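Long-range contact in uncharacterized protein (PDB 3X0T), which is the PirA component of a toxin from a virulent marine Vibrio, a jelly-roll protein probably involved in pore formation: residues A[52-57]-A[69-74]. Numbering follows the deposited sequence.
Sequences TIQYQW and AKSHVV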
loop_
_atom_site.group_PDB
_atom_site.type_symbol
_atom_site.label_atom_id
_atom_site.label_comp_id
_atom_site.label_asym_id
_atom_site.label_seq_id
_atom_site.Cartn_x
_atom_site.Cartn_y
_atom_site.Cartn_z
ATOM N N THR A 52 9.804 0.183 -3.272
ATOM C CA THR A 52 9.386 -0.663 -2.135
ATOM C C THR A 52 7.929 -0.361 -1.752
ATOM O O THR A 52 7.571 0.818 -1.709
ATOM C CB THR A 52 10.287 -0.392 -0.953
ATOM O OG1 THR A 52 11.605 -0.850 -1.303
ATOM C CG2 THR A 52 9.836 -1.152 0.295
ATOM N N ILE A 53 7.122 -1.378 -1.519
ATOM C CA ILE A 53 5.805 -1.176 -0.949
ATOM C C ILE A 53 5.813 -1.704 0.467
ATOM O O ILE A 53 6.371 -2.793 0.737
ATOM C CB ILE A 53 4.709 -1.802 -1.826
ATOM C CG1 ILE A 53 3.322 -1.338 -1.348
ATOM C CG2 ILE A 53 4.821 -3.318 -1.952
ATOM C CD1 ILE A 53 2.208 -1.680 -2.313
ATOM N N GLN A 54 5.210 -0.955 1.378
ATOM C CA GLN A 54 5.131 -1.411 2.782
ATOM C C GLN A 54 3.721 -1.283 3.322
ATOM O O GLN A 54 2.997 -0.318 3.031
ATOM C CB GLN A 54 6.057 -0.615 3.747
ATOM C CG GLN A 54 7.522 -0.706 3.322
ATOM C CD GLN A 54 8.432 -0.230 4.354
ATOM O OE1 GLN A 54 8.175 0.727 5.121
ATOM N NE2 GLN A 54 9.598 -0.927 4.405
ATOM N N TYR A 55 3.347 -2.259 4.133
ATOM C CA TYR A 55 2.132 -2.215 4.947
ATOM C C TYR A 55 2.567 -1.798 6.346
ATOM O O TYR A 55 3.372 -2.494 6.931
ATOM C CB TYR A 55 1.434 -3.582 4.953
ATOM C CG TYR A 55 -0.019 -3.500 5.209
ATOM C CD1 TYR A 55 -0.523 -3.127 6.481
ATOM C CD2 TYR A 55 -0.945 -3.703 4.186
ATOM C CE1 TYR A 55 -1.888 -2.961 6.684
ATOM C CE2 TYR A 55 -2.299 -3.523 4.389
ATOM C CZ TYR A 55 -2.769 -3.152 5.640
ATOM O OH TYR A 55 -4.126 -2.975 5.801
ATOM N N GLN A 56 2.042 -0.673 6.836
ATOM C CA GLN A 56 2.463 -0.120 8.121
ATOM C C GLN A 56 1.286 0.004 9.069
ATOM O O GLN A 56 0.126 0.076 8.607
ATOM C CB GLN A 56 3.094 1.238 7.924
ATOM C CG GLN A 56 4.368 1.170 7.091
ATOM C CD GLN A 56 5.090 2.494 7.006
ATOM O OE1 GLN A 56 4.592 3.530 7.480
ATOM N NE2 GLN A 56 6.277 2.477 6.401
ATOM N N TRP A 57 1.569 0.022 10.375
ATOM C CA TRP A 57 0.529 0.126 11.380
ATOM C C TRP A 57 0.954 1.061 12.476
ATOM O O TRP A 57 2.152 1.313 12.668
ATOM C CB TRP A 57 0.107 -1.260 11.913
ATOM C CG TRP A 57 1.156 -1.898 12.783
ATOM C CD1 TRP A 57 2.260 -2.632 12.372
ATOM C CD2 TRP A 57 1.242 -1.829 14.204
ATOM N NE1 TRP A 57 2.974 -3.032 13.458
ATOM C CE2 TRP A 57 2.398 -2.537 14.592
ATOM C CE3 TRP A 57 0.469 -1.212 15.209
ATOM C CZ2 TRP A 57 2.810 -2.601 15.947
ATOM C CZ3 TRP A 57 0.885 -1.278 16.529
ATOM C CH2 TRP A 57 2.035 -1.982 16.884
ATOM N N ALA A 69 4.758 -3.749 9.103
ATOM C CA ALA A 69 4.245 -5.132 9.172
ATOM C C ALA A 69 4.706 -5.947 7.980
ATOM O O ALA A 69 4.900 -7.167 8.147
ATOM C CB ALA A 69 2.722 -5.149 9.241
ATOM N N LYS A 70 4.791 -5.375 6.777
ATOM C CA LYS A 70 5.186 -6.090 5.554
ATOM C C LYS A 70 5.951 -5.144 4.675
ATOM O O LYS A 70 5.653 -3.936 4.650
ATOM C CB LYS A 70 3.990 -6.635 4.798
ATOM C CG LYS A 70 3.161 -7.704 5.520
ATOM C CD LYS A 70 2.177 -8.441 4.593
ATOM C CE LYS A 70 1.496 -9.612 5.238
ATOM N NZ LYS A 70 0.753 -10.330 4.146
ATOM N N SER A 71 6.911 -5.674 3.921
ATOM C CA SER A 71 7.665 -4.876 2.979
ATOM C C SER A 71 8.063 -5.713 1.768
ATOM O O SER A 71 8.387 -6.900 1.969
ATOM C CB SER A 71 8.910 -4.317 3.663
ATOM O OG SER A 71 9.609 -3.380 2.870
ATOM N N HIS A 72 8.077 -5.191 0.572
ATOM C CA HIS A 72 8.485 -5.964 -0.596
ATOM C C HIS A 72 8.979 -4.984 -1.672
ATOM O O HIS A 72 8.446 -3.895 -1.832
ATOM C CB HIS A 72 7.274 -6.739 -1.144
ATOM C CG HIS A 72 7.636 -7.675 -2.220
ATOM N ND1 HIS A 72 8.089 -8.952 -1.991
ATOM C CD2 HIS A 72 7.617 -7.510 -3.561
ATOM C CE1 HIS A 72 8.369 -9.526 -3.153
ATOM N NE2 HIS A 72 8.042 -8.688 -4.113
ATOM N N VAL A 73 9.982 -5.427 -2.463
ATOM C CA VAL A 73 10.557 -4.613 -3.538
ATOM C C VAL A 73 9.960 -5.050 -4.837
ATOM O O VAL A 73 9.952 -6.270 -5.157
ATOM C CB VAL A 73 12.065 -4.662 -3.577
ATOM C CG1 VAL A 73 12.611 -3.881 -4.764
ATOM C CG2 VAL A 73 12.653 -4.187 -2.280
ATOM N N VAL A 74 9.496 -4.129 -5.664
ATOM C CA VAL A 74 8.857 -4.363 -6.934
ATOM C C VAL A 74 9.668 -3.748 -8.061
ATOM O O VAL A 74 9.889 -2.550 -8.066
ATOM C CB VAL A 74 7.416 -3.765 -6.930
ATOM C CG1 VAL A 74 6.688 -4.134 -8.192
ATOM C CG2 VAL A 74 6.628 -4.241 -5.662
#
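Gln-54 ties the two strands together on the face it shares with Thr-52, Ser-71 and Val-73. Gln-54 CB lies 3.5 Å from Lys-70 O. CG, anti to the carbonyl carbon (chi1 -59°), then passes along the Ser-71 side chain, and the extended chain brings the terminal amide level with that hydroxyl. Gln-54 NE2 donates to Ser-71 OG at 2.9 Å, a fairly straight bond lying close to the amide plane, while Thr-52 CG2, two residues back along the strand from Gln-54 and on the same face, touches the same Ser-71 OG. At the far corner of the amide, OE1 accepts from Gln-56 NE2 in its carbonyl plane. With both ends engaged, the amide's flip is fixed; Gln-56 OE1 extends the hydrogen-bonded row to Arg-93 NH2.

Beneath this, Ile-53 and His-72 form an antiparallel hydrogen-bonded pair, with Ile-53 N to His-72 O and His-72 N to Ile-53 O each 2.9 Å. Further along, Tyr-55 O receives two donors, Ala-69 N at 2.9 Å and Lys-70 N at 3.2 Å, so two residues sit opposite one. On the other face, Ile-53 and Tyr-55 turn inward onto Leu-82 of the second sheet, and Tyr-55 OH reaches Gln-92. This is an antiparallel hairpin interrupted by a classic beta bulge, at the edge of one sheet of a jelly roll.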